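Local coordinates for UPF0678 fatty acid-binding protein-like protein ERS007657_00996 (Mycobacterium tuberculosis, PDB 6R3W), which binds heme b in a ten-stranded antiparallel beta-barrel and probably scavenges peroxynitrite by isomerising it to nitrate, at residues Y27-P32 with R146-P151; F33-E38 with L156-H161; E91-T96 with L108-D113. One frame throughout, in Å; residues are numbered along the deposited sequence.

Interaction 1 (Y27-P32 with R146-P151). With HEM (protoporphyrin IX containing Fe), chain B.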
loop_
_atom_site.group_PDB
_atom_site.type_symbol
_atom_site.label_atom_id
_atom_site.label_comp_id
_atom_site.label_asym_id
_atom_site.label_seq_id
_atom_site.Cartn_x
_atom_site.Cartn_y
_atom_site.Cartn_z
ATOM N N TYR A 27 -9.140 -14.257 -3.807
ATOM C CA TYR A 27 -8.792 -14.299 -5.238
ATOM C C TYR A 27 -9.380 -15.570 -5.807
ATOM O O TYR A 27 -9.562 -16.542 -5.080
ATOM C CB TYR A 27 -7.275 -14.257 -5.473
ATOM C CG TYR A 27 -6.872 -13.484 -6.705
ATOM C CD1 TYR A 27 -7.220 -12.147 -6.858
ATOM C CD2 TYR A 27 -6.171 -14.085 -7.733
ATOM C CE1 TYR A 27 -6.904 -11.440 -8.008
ATOM C CE2 TYR A 27 -5.858 -13.394 -8.900
ATOM C CZ TYR A 27 -6.230 -12.062 -9.046
ATOM O OH TYR A 27 -5.956 -11.385 -10.209
ATOM N N PRO A 28 -9.655 -15.647 -7.118
ATOM C CA PRO A 28 -10.393 -16.802 -7.613
ATOM C C PRO A 28 -9.641 -18.124 -7.415
ATOM O O PRO A 28 -10.258 -19.183 -7.432
ATOM C CB PRO A 28 -10.589 -16.472 -9.082
ATOM C CG PRO A 28 -10.727 -14.989 -9.086
ATOM C CD PRO A 28 -9.717 -14.525 -8.063
ATOM N N THR A 29 -8.327 -18.042 -7.298
ATOM C CA THR A 29 -7.442 -19.224 -7.293
ATOM C C THR A 29 -7.171 -19.711 -5.865
ATOM O O THR A 29 -6.453 -20.716 -5.714
ATOM C CB THR A 29 -6.125 -18.879 -7.988
ATOM O OG1 THR A 29 -5.647 -17.687 -7.357
ATOM C CG2 THR A 29 -6.283 -18.677 -9.473
ATOM N N ILE A 30 -7.705 -19.012 -4.859
ATOM C CA ILE A 30 -7.367 -19.276 -3.433
ATOM C C ILE A 30 -8.640 -19.277 -2.604
ATOM O O ILE A 30 -9.691 -18.858 -3.100
ATOM C CB ILE A 30 -6.362 -18.248 -2.885
ATOM C CG1 ILE A 30 -7.004 -16.857 -2.760
ATOM C CG2 ILE A 30 -5.095 -18.225 -3.736
ATOM C CD1 ILE A 30 -6.112 -15.792 -2.177
ATOM N N ARG A 31 -8.509 -19.627 -1.337
ATOM C CA ARG A 31 -9.621 -19.486 -0.383
ATOM C C ARG A 31 -9.552 -18.113 0.271
ATOM O O ARG A 31 -8.469 -17.574 0.524
ATOM C CB ARG A 31 -9.590 -20.586 0.671
ATOM C CG ARG A 31 -9.745 -21.978 0.080
ATOM C CD ARG A 31 -11.155 -22.204 -0.440
ATOM N NE ARG A 31 -12.150 -22.201 0.635
ATOM C CZ ARG A 31 -12.386 -23.221 1.460
ATOM N NH1 ARG A 31 -11.681 -24.336 1.355
ATOM N NH2 ARG A 31 -13.284 -23.098 2.422
ATOM N N PRO A 32 -10.705 -17.531 0.631
ATOM C CA PRO A 32 -10.698 -16.247 1.313
ATOM C C PRO A 32 -9.948 -16.304 2.646
ATOM O O PRO A 32 -9.852 -17.376 3.261
ATOM C CB PRO A 32 -12.178 -15.923 1.525
ATOM C CG PRO A 32 -12.863 -16.647 0.379
ATOM C CD PRO A 32 -12.041 -17.907 0.158
ATOM N N ARG A 146 -4.230 -8.129 -10.966
ATOM C CA ARG A 146 -4.308 -8.947 -12.189
ATOM C C ARG A 146 -3.155 -9.939 -12.123
ATOM O O ARG A 146 -2.000 -9.501 -12.036
ATOM C CB ARG A 146 -4.198 -8.050 -13.424
ATOM C CG ARG A 146 -4.424 -8.754 -14.753
ATOM C CD ARG A 146 -4.320 -7.782 -15.936
ATOM N NE ARG A 146 -2.952 -7.319 -16.148
ATOM C CZ ARG A 146 -2.604 -6.108 -16.624
ATOM N NH1 ARG A 146 -3.497 -5.147 -16.779
ATOM N NH2 ARG A 146 -1.335 -5.853 -16.903
ATOM N N ALA A 147 -3.457 -11.220 -12.047
ATOM C CA ALA A 147 -2.438 -12.235 -11.755
ATOM C C ALA A 147 -2.976 -13.617 -12.107
ATOM O O ALA A 147 -4.189 -13.803 -12.067
ATOM C CB ALA A 147 -2.034 -12.196 -10.300
ATOM N N VAL A 148 -2.062 -14.535 -12.383
ATOM C CA VAL A 148 -2.309 -16.001 -12.457
ATOM C C VAL A 148 -3.606 -16.250 -13.264
ATOM O O VAL A 148 -4.460 -17.083 -12.857
ATOM C CB VAL A 148 -2.298 -16.658 -11.059
ATOM C CG1 VAL A 148 -0.907 -16.593 -10.436
ATOM C CG2 VAL A 148 -3.339 -16.077 -10.108
ATOM N N GLY A 149 -3.720 -15.598 -14.425
ATOM C CA GLY A 149 -4.772 -15.878 -15.399
ATOM C C GLY A 149 -6.070 -15.163 -15.117
ATOM O O GLY A 149 -7.022 -15.364 -15.881
ATOM N N GLN A 150 -6.132 -14.358 -14.062
ATOM C CA GLN A 150 -7.394 -13.712 -13.643
ATOM C C GLN A 150 -7.364 -12.237 -14.010
ATOM O O GLN A 150 -6.319 -11.583 -13.913
ATOM C CB GLN A 150 -7.622 -13.875 -12.144
ATOM C CG GLN A 150 -7.346 -15.280 -11.634
ATOM C CD GLN A 150 -8.172 -16.305 -12.353
ATOM O OE1 GLN A 150 -9.391 -16.186 -12.433
ATOM N NE2 GLN A 150 -7.499 -17.285 -12.925
ATOM N N PRO A 151 -8.519 -11.655 -14.367
ATOM C CA PRO A 151 -8.591 -10.227 -14.648
ATOM C C PRO A 151 -8.400 -9.400 -13.365
ATOM O O PRO A 151 -8.646 -9.893 -12.275
ATOM C CB PRO A 151 -9.979 -10.036 -15.269
ATOM C CG PRO A 151 -10.790 -11.186 -14.687
ATOM C CD PRO A 151 -9.807 -12.340 -14.570
HETATM C CHA HEM B . -2.444 -15.383 -2.447
HETATM C CHB HEM B . -2.567 -12.910 1.669
HETATM C CHC HEM B . -0.755 -8.988 -0.585
HETATM C CHD HEM B . -0.184 -11.660 -4.606
HETATM C C1A HEM B . -2.624 -15.034 -1.133
HETATM C C2A HEM B . -3.061 -15.942 -0.109
HETATM C C3A HEM B . -3.084 -15.240 1.044
HETATM C C4A HEM B . -2.684 -13.911 0.742
HETATM C CMA HEM B . -3.424 -15.767 2.410
HETATM C CAA HEM B . -3.411 -17.399 -0.297
HETATM C CBA HEM B . -2.356 -18.299 0.337
HETATM C CGA HEM B . -1.035 -18.095 -0.324
HETATM O O1A HEM B . -0.056 -17.731 0.361
HETATM O O2A HEM B . -0.903 -18.332 -1.542
HETATM C C1B HEM B . -2.132 -11.600 1.392
HETATM C C2B HEM B . -2.021 -10.578 2.383
HETATM C C3B HEM B . -1.548 -9.443 1.749
HETATM C C4B HEM B . -1.312 -9.836 0.352
HETATM C CMB HEM B . -2.360 -10.720 3.849
HETATM C CAB HEM B . -1.314 -8.079 2.273
HETATM C CBB HEM B . -2.038 -7.578 3.254
HETATM C C1C HEM B . -0.398 -9.393 -1.873
HETATM C C2C HEM B . 0.253 -8.584 -2.830
HETATM C C3C HEM B . 0.474 -9.364 -3.935
HETATM C C4C HEM B . -0.146 -10.639 -3.687
HETATM C CMC HEM B . 0.614 -7.150 -2.618
HETATM C CAC HEM B . 1.236 -9.048 -5.164
HETATM C CBC HEM B . 2.414 -8.414 -5.125
HETATM C C1D HEM B . -0.815 -12.873 -4.358
HETATM C C2D HEM B . -0.875 -13.958 -5.347
HETATM C C3D HEM B . -1.486 -14.984 -4.751
HETATM C C4D HEM B . -1.836 -14.537 -3.386
HETATM C CMD HEM B . -0.283 -13.942 -6.729
HETATM C CAD HEM B . -1.398 -16.410 -5.219
HETATM C CBD HEM B . -2.584 -16.780 -5.984
HETATM C CGD HEM B . -2.437 -18.213 -6.501
HETATM O O1D HEM B . -1.581 -19.089 -6.138
HETATM O O2D HEM B . -3.190 -18.498 -7.326
HETATM N NA HEM B . -2.378 -13.794 -0.565
HETATM N NB HEM B . -1.696 -11.119 0.211
HETATM N NC HEM B . -0.669 -10.621 -2.416
HETATM N ND HEM B . -1.396 -13.266 -3.179
HETATM FE FE HEM B . -1.610 -12.211 -1.542
HETATM O O HOH W 1 0.343 -12.858 -0.923
#

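Interaction 2 (F33-E38 with L156-H161). With HEM (protoporphyrin IX containing Fe), chain B.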
loop_
_atom_site.group_PDB
_atom_site.type_symbol
_atom_site.label_atom_id
_atom_site.label_comp_id
_atom_site.label_asym_id
_atom_site.label_seq_id
_atom_site.Cartn_x
_atom_site.Cartn_y
_atom_site.Cartn_z
ATOM N N PHE A 33 -9.550 -15.142 3.131
ATOM C CA PHE A 33 -8.738 -15.064 4.358
ATOM C C PHE A 33 -8.956 -13.699 5.011
ATOM O O PHE A 33 -9.500 -12.762 4.379
ATOM C CB PHE A 33 -7.246 -15.295 4.055
ATOM C CG PHE A 33 -6.672 -14.305 3.065
ATOM C CD1 PHE A 33 -6.215 -13.055 3.479
ATOM C CD2 PHE A 33 -6.757 -14.546 1.694
ATOM C CE1 PHE A 33 -5.793 -12.103 2.552
ATOM C CE2 PHE A 33 -6.348 -13.580 0.776
ATOM C CZ PHE A 33 -5.874 -12.363 1.206
ATOM N N GLU A 34 -8.512 -13.584 6.253
ATOM C CA GLU A 34 -8.426 -12.271 6.921
ATOM C C GLU A 34 -7.070 -12.123 7.607
ATOM O O GLU A 34 -6.365 -13.125 7.778
ATOM C CB GLU A 34 -9.620 -12.070 7.862
ATOM C CG GLU A 34 -9.816 -13.170 8.891
ATOM C CD GLU A 34 -11.075 -12.984 9.713
ATOM O OE1 GLU A 34 -11.690 -11.889 9.614
ATOM O OE2 GLU A 34 -11.363 -13.854 10.535
ATOM N N TYR A 35 -6.761 -10.910 8.021
ATOM C CA TYR A 35 -5.416 -10.588 8.527
ATOM C C TYR A 35 -5.483 -9.384 9.452
ATOM O O TYR A 35 -6.364 -8.513 9.288
ATOM C CB TYR A 35 -4.439 -10.353 7.365
ATOM C CG TYR A 35 -4.821 -9.247 6.416
ATOM C CD1 TYR A 35 -4.326 -7.968 6.572
ATOM C CD2 TYR A 35 -5.580 -9.511 5.287
ATOM C CE1 TYR A 35 -4.616 -6.966 5.655
ATOM C CE2 TYR A 35 -5.901 -8.515 4.373
ATOM C CZ TYR A 35 -5.399 -7.241 4.544
ATOM O OH TYR A 35 -5.673 -6.270 3.606
ATOM N N LEU A 36 -4.486 -9.310 10.336
ATOM C CA LEU A 36 -4.135 -8.106 11.104
ATOM C C LEU A 36 -2.967 -7.420 10.407
ATOM O O LEU A 36 -2.153 -8.121 9.779
ATOM C CB LEU A 36 -3.767 -8.496 12.537
ATOM C CG LEU A 36 -4.840 -9.255 13.297
ATOM C CD1 LEU A 36 -4.369 -9.579 14.709
ATOM C CD2 LEU A 36 -6.135 -8.478 13.328
ATOM N N GLU A 37 -2.908 -6.100 10.494
ATOM C CA GLU A 37 -1.935 -5.302 9.740
ATOM C C GLU A 37 -1.370 -4.217 10.638
ATOM O O GLU A 37 -2.160 -3.525 11.306
ATOM C CB GLU A 37 -2.590 -4.709 8.505
ATOM C CG GLU A 37 -1.683 -3.804 7.699
ATOM C CD GLU A 37 -2.216 -3.469 6.325
ATOM O OE1 GLU A 37 -3.338 -3.904 6.003
ATOM O OE2 GLU A 37 -1.512 -2.750 5.586
ATOM N N GLU A 38 -0.054 -4.022 10.553
ATOM C CA GLU A 38 0.672 -2.908 11.176
ATOM C C GLU A 38 1.456 -2.194 10.077
ATOM O O GLU A 38 2.211 -2.870 9.344
ATOM C CB GLU A 38 1.624 -3.415 12.262
ATOM C CG GLU A 38 0.943 -4.167 13.385
ATOM C CD GLU A 38 0.722 -3.338 14.637
ATOM O OE1 GLU A 38 1.219 -2.192 14.680
ATOM O OE2 GLU A 38 0.006 -3.819 15.545
ATOM N N LEU A 156 -7.429 -7.471 -1.760
ATOM C CA LEU A 156 -7.345 -7.051 -0.341
ATOM C C LEU A 156 -8.252 -5.853 -0.106
ATOM O O LEU A 156 -8.308 -4.963 -0.971
ATOM C CB LEU A 156 -5.919 -6.642 0.033
ATOM C CG LEU A 156 -4.801 -7.615 -0.304
ATOM C CD1 LEU A 156 -3.466 -6.888 -0.188
ATOM C CD2 LEU A 156 -4.826 -8.847 0.597
ATOM N N ALA A 157 -8.630 -5.679 1.148
ATOM C CA ALA A 157 -9.008 -4.345 1.665
ATOM C C ALA A 157 -8.887 -4.360 3.182
ATOM O O ALA A 157 -9.122 -5.408 3.796
ATOM C CB ALA A 157 -10.392 -3.978 1.213
ATOM N N ALA A 158 -8.544 -3.223 3.769
ATOM C CA ALA A 158 -8.351 -3.166 5.239
ATOM C C ALA A 158 -8.691 -1.793 5.767
ATOM O O ALA A 158 -8.746 -0.820 4.990
ATOM C CB ALA A 158 -6.931 -3.526 5.603
ATOM N N VAL A 159 -8.892 -1.737 7.065
ATOM C CA VAL A 159 -9.080 -0.483 7.812
ATOM C C VAL A 159 -8.106 -0.474 8.978
ATOM O O VAL A 159 -8.124 -1.412 9.799
ATOM C CB VAL A 159 -10.531 -0.312 8.294
ATOM C CG1 VAL A 159 -10.718 1.048 8.974
ATOM C CG2 VAL A 159 -11.528 -0.501 7.171
ATOM N N LEU A 160 -7.289 0.560 9.044
ATOM C CA LEU A 160 -6.275 0.745 10.106
ATOM C C LEU A 160 -6.607 2.018 10.874
ATOM O O LEU A 160 -7.224 2.939 10.304
ATOM C CB LEU A 160 -4.866 0.850 9.507
ATOM C CG LEU A 160 -4.498 -0.131 8.378
ATOM C CD1 LEU A 160 -3.062 0.086 7.951
ATOM C CD2 LEU A 160 -4.702 -1.577 8.806
ATOM N N HIS A 161 -6.091 2.111 12.087
ATOM C CA HIS A 161 -6.307 3.295 12.932
ATOM C C HIS A 161 -4.972 3.791 13.458
ATOM O O HIS A 161 -4.087 2.979 13.777
ATOM C CB HIS A 161 -7.302 2.994 14.056
ATOM C CG HIS A 161 -8.685 2.673 13.557
ATOM N ND1 HIS A 161 -9.045 1.391 13.196
ATOM C CD2 HIS A 161 -9.658 3.475 13.072
ATOM C CE1 HIS A 161 -10.252 1.407 12.673
ATOM N NE2 HIS A 161 -10.652 2.677 12.589
HETATM C CHA HEM B . -2.444 -15.383 -2.447
HETATM C CHB HEM B . -2.567 -12.910 1.669
HETATM C CHC HEM B . -0.755 -8.988 -0.585
HETATM C CHD HEM B . -0.184 -11.660 -4.606
HETATM C C1A HEM B . -2.624 -15.034 -1.133
HETATM C C2A HEM B . -3.061 -15.942 -0.109
HETATM C C3A HEM B . -3.084 -15.240 1.044
HETATM C C4A HEM B . -2.684 -13.911 0.742
HETATM C CMA HEM B . -3.424 -15.767 2.410
HETATM C CAA HEM B . -3.411 -17.399 -0.297
HETATM C CBA HEM B . -2.356 -18.299 0.337
HETATM C CGA HEM B . -1.035 -18.095 -0.324
HETATM O O1A HEM B . -0.056 -17.731 0.361
HETATM O O2A HEM B . -0.903 -18.332 -1.542
HETATM C C1B HEM B . -2.132 -11.600 1.392
HETATM C C2B HEM B . -2.021 -10.578 2.383
HETATM C C3B HEM B . -1.548 -9.443 1.749
HETATM C C4B HEM B . -1.312 -9.836 0.352
HETATM C CMB HEM B . -2.360 -10.720 3.849
HETATM C CAB HEM B . -1.314 -8.079 2.273
HETATM C CBB HEM B . -2.038 -7.578 3.254
HETATM C C1C HEM B . -0.398 -9.393 -1.873
HETATM C C2C HEM B . 0.253 -8.584 -2.830
HETATM C C3C HEM B . 0.474 -9.364 -3.935
HETATM C C4C HEM B . -0.146 -10.639 -3.687
HETATM C CMC HEM B . 0.614 -7.150 -2.618
HETATM C CAC HEM B . 1.236 -9.048 -5.164
HETATM C CBC HEM B . 2.414 -8.414 -5.125
HETATM C C1D HEM B . -0.815 -12.873 -4.358
HETATM C C2D HEM B . -0.875 -13.958 -5.347
HETATM C C3D HEM B . -1.486 -14.984 -4.751
HETATM C C4D HEM B . -1.836 -14.537 -3.386
HETATM C CMD HEM B . -0.283 -13.942 -6.729
HETATM C CAD HEM B . -1.398 -16.410 -5.219
HETATM C CBD HEM B . -2.584 -16.780 -5.984
HETATM C CGD HEM B . -2.437 -18.213 -6.501
HETATM O O1D HEM B . -1.581 -19.089 -6.138
HETATM O O2D HEM B . -3.190 -18.498 -7.326
HETATM N NA HEM B . -2.378 -13.794 -0.565
HETATM N NB HEM B . -1.696 -11.119 0.211
HETATM N NC HEM B . -0.669 -10.621 -2.416
HETATM N ND HEM B . -1.396 -13.266 -3.179
HETATM FE FE HEM B . -1.610 -12.211 -1.542
HETATM O O HOH W 1 0.343 -12.858 -0.923
#

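Interaction 3 (E91-T96 with L108-D113)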
loop_
_atom_site.group_PDB
_atom_site.type_symbol
_atom_site.label_atom_id
_atom_site.label_comp_id
_atom_site.label_asym_id
_atom_site.label_seq_id
_atom_site.Cartn_x
_atom_site.Cartn_y
_atom_site.Cartn_z
ATOM N N GLU A 91 7.363 -3.806 -7.163
ATOM C CA GLU A 91 6.149 -3.057 -7.577
ATOM C C GLU A 91 6.531 -1.572 -7.627
ATOM O O GLU A 91 7.052 -1.052 -6.628
ATOM C CB GLU A 91 4.996 -3.387 -6.568
ATOM C CG GLU A 91 3.743 -2.546 -6.670
ATOM C CD GLU A 91 2.723 -2.848 -5.603
ATOM O OE1 GLU A 91 3.040 -3.602 -4.636
ATOM O OE2 GLU A 91 1.612 -2.232 -5.651
ATOM N N ILE A 92 6.188 -0.879 -8.712
ATOM C CA ILE A 92 6.118 0.592 -8.740
ATOM C C ILE A 92 4.720 0.981 -9.158
ATOM O O ILE A 92 4.294 0.617 -10.278
ATOM C CB ILE A 92 7.171 1.218 -9.645
ATOM C CG1 ILE A 92 8.578 0.772 -9.257
ATOM C CG2 ILE A 92 7.014 2.730 -9.605
ATOM C CD1 ILE A 92 9.680 1.343 -10.146
ATOM N N GLU A 93 3.988 1.636 -8.263
ATOM C CA GLU A 93 2.671 2.171 -8.623
ATOM C C GLU A 93 2.784 3.674 -8.745
ATOM O O GLU A 93 3.509 4.306 -7.950
ATOM C CB GLU A 93 1.637 1.845 -7.564
ATOM C CG GLU A 93 1.398 0.373 -7.374
ATOM C CD GLU A 93 0.017 0.026 -6.864
ATOM O OE1 GLU A 93 -0.917 0.870 -7.042
ATOM O OE2 GLU A 93 -0.154 -1.156 -6.466
ATOM N N VAL A 94 2.141 4.240 -9.739
ATOM C CA VAL A 94 2.187 5.688 -10.000
ATOM C C VAL A 94 0.771 6.220 -9.885
ATOM O O VAL A 94 -0.171 5.541 -10.301
ATOM C CB VAL A 94 2.827 5.962 -11.363
ATOM C CG1 VAL A 94 2.931 7.447 -11.636
ATOM C CG2 VAL A 94 4.187 5.300 -11.483
ATOM N N GLY A 95 0.621 7.436 -9.393
ATOM C CA GLY A 95 -0.711 8.047 -9.387
ATOM C C GLY A 95 -0.724 9.410 -8.776
ATOM O O GLY A 95 0.266 10.169 -8.907
ATOM N N THR A 96 -1.849 9.744 -8.169
ATOM C CA THR A 96 -2.167 11.110 -7.746
ATOM C C THR A 96 -2.829 11.083 -6.378
ATOM O O THR A 96 -3.297 10.034 -5.929
ATOM C CB THR A 96 -3.045 11.809 -8.784
ATOM O OG1 THR A 96 -4.279 11.102 -8.891
ATOM C CG2 THR A 96 -2.374 11.900 -10.131
ATOM N N LEU A 108 -3.371 4.943 -7.071
ATOM C CA LEU A 108 -2.103 4.521 -7.702
ATOM C C LEU A 108 -2.326 3.249 -8.501
ATOM O O LEU A 108 -3.239 2.486 -8.180
ATOM C CB LEU A 108 -1.032 4.263 -6.651
ATOM C CG LEU A 108 -0.745 5.382 -5.672
ATOM C CD1 LEU A 108 -1.515 5.171 -4.401
ATOM C CD2 LEU A 108 0.748 5.469 -5.424
ATOM N N SER A 109 -1.452 2.999 -9.453
ATOM C CA SER A 109 -1.505 1.753 -10.225
ATOM C C SER A 109 -0.152 1.474 -10.874
ATOM O O SER A 109 0.493 2.423 -11.368
ATOM C CB SER A 109 -2.582 1.836 -11.289
ATOM O OG SER A 109 -2.621 0.665 -12.089
ATOM N N THR A 110 0.206 0.201 -10.982
ATOM C CA THR A 110 1.330 -0.202 -11.858
ATOM C C THR A 110 1.004 0.135 -13.311
ATOM O O THR A 110 1.933 0.169 -14.115
ATOM C CB THR A 110 1.652 -1.696 -11.707
ATOM O OG1 THR A 110 0.517 -2.475 -12.097
ATOM C CG2 THR A 110 2.044 -2.049 -10.283
ATOM N N ARG A 111 -0.275 0.243 -13.646
ATOM C CA ARG A 111 -0.757 0.402 -15.037
ATOM C C ARG A 111 -0.568 1.847 -15.521
ATOM O O ARG A 111 -0.772 2.091 -16.715
ATOM C CB ARG A 111 -2.219 -0.038 -15.140
ATOM C CG ARG A 111 -2.440 -1.475 -14.663
ATOM C CD ARG A 111 -3.861 -1.970 -14.837
ATOM N NE ARG A 111 -4.817 -1.185 -14.077
ATOM C CZ ARG A 111 -5.760 -0.433 -14.594
ATOM N NH1 ARG A 111 -5.883 -0.299 -15.899
ATOM N NH2 ARG A 111 -6.607 0.188 -13.797
ATOM N N ALA A 112 -0.242 2.777 -14.623
ATOM C CA ALA A 112 -0.050 4.208 -14.962
ATOM C C ALA A 112 1.446 4.517 -15.089
ATOM O O ALA A 112 1.951 5.400 -14.378
ATOM C CB ALA A 112 -0.730 5.084 -13.931
ATOM N N ASP A 113 2.146 3.764 -15.944
ATOM C CA ASP A 113 3.606 3.905 -16.174
ATOM C C ASP A 113 4.381 3.440 -14.943
ATOM O O ASP A 113 5.515 3.899 -14.746
ATOM C CB ASP A 113 3.968 5.333 -16.567
ATOM C CG ASP A 113 5.224 5.446 -17.424
ATOM O OD1 ASP A 113 5.680 4.414 -17.983
ATOM O OD2 ASP A 113 5.690 6.573 -17.572
#

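Interaction 1 (Y27-P32 with R146-P151)
Q150 has its CG anti to the carbonyl carbon (chi1 -45°), which sets that atom 3.6 Å from CE2 of Y27; the chain bends at the next bond (chi2 -57°), which places CD, and the amide and phenol planes lie 83° apart. Its OE1 lies 3.6 Å from CB of P28, while its NE2 reaches back to the carbonyl O of V148 in a 3.0 Å hydrogen bond. That bond lies within the type I' turn A147-Q150, joins the side chain to the turn's own backbone and helps fix the rotation of the amide. CG2 of V148 sits at the rim of the Y27 ring, 3.9 Å from CE2, and CD of P28 lies over one face of the ring, toward its rim. The phenol OH is hydrogen-bonded to the carbonyl O of M145, which ties the 27-32 loop to strand 138-147. Beside this packing, T29 OG1 donates a short 2.6 Å hydrogen bond to O2D of a heme propionate, and CG2 of V148 approaches the same oxygen to 3.7 Å. K123 NZ also bonds to the heme, so T29 and K123 both hold the cofactor by polar contacts, the lysine probably charged.

Interaction 2 (F33-E38 with L156-H161)
The calycin-type beta-barrel of nitrobindin holds its heme in a wide cleft, and F33, Y35 and L156 line that pocket. Their strands, 33-38 and 156-161, are not paired with each other; their axes come within 8.2 Å at a crossing angle of -43°, and side chains meet between them. F33 lays one ring face against the porphyrin, with CZ 3.4 Å from the meso carbon CHB, while its edge meets CD2 of L156. Both branches of L156 press on the macrocycle, CD1 lying 3.5 Å from CHC. F33 and L156 thus pack against part of the heme face opposite the coordinated water, the side expected for the predicted axial ligand H155. One face of the Y35 ring carries the heme vinyl carbon CBB, 3.6 Å from CE1. Deeper in the barrel, the OH of Y35 and OE1 of E37 are both hydrogen-bonded to the hydroxyl of Y141. CG of E37 is anti to the backbone N (chi1 177°), and beyond it the chain runs extended, crossed by L160 at about a right angle. CB of A158 touches both oxygens, 3.6 Å from Y35 OH and 3.6 Å from E37 OE1.

Interaction 3 (E91-T96 with L108-D113)
V94 and S109 form an antiparallel hydrogen-bonded pair: V94 N donates to S109 O over 2.9 Å, and S109 N returns a 3.0 Å bond to V94 O. Weaker CA-H...O contacts flank the pair, as from T110 CA to I92 O at 3.5 Å. Beyond S109 the second strand turns out of the sheet in a type I turn, S109-A112. There S109 OG accepts from R111 N at 2.8 Å, an ST turn, and is also hydrogen-bonded to D129. The turn folds A112 back so that its carbonyl O packs 3.2 Å from CB of V94. On the other face of the sheet, CG of E93 lies 3.8 Å from CG2 of T110, whose OG1 is satisfied by the backbone N of L128. The carboxylates of E91 and E93 are each salt-bridged to R130, and OE1 of E91 is also hydrogen-bonded to NE2 of H85. Both segments belong to the hairpin of strands 89-100 and 103-118; strand 78-85 borders it along the first and strand 125-135 along the second, and pairing within the hairpin resumes after the turn where I92 bonds to S115.

Overall arrangement
All three contacts belong to one closed antiparallel barrel within the heme-binding domain, their centres about 19 to 21 Å apart. Interactions 1 and 2 alternate along the chain: 27-32 runs directly into 33-38, and strand 150-151 is followed by strand 153-162, so each joins an early part of the barrel to its last strands. Both touch the heme, interaction 1 at the propionate side and interaction 2 at the ring and a vinyl group. Interaction 3 is a local hairpin contact that falls, in sequence, between the first and last segments of interactions 1 and 2, and it lies across the chain's centre from interaction 2. Interactions 1 and 3 touch where R111 packs on R146.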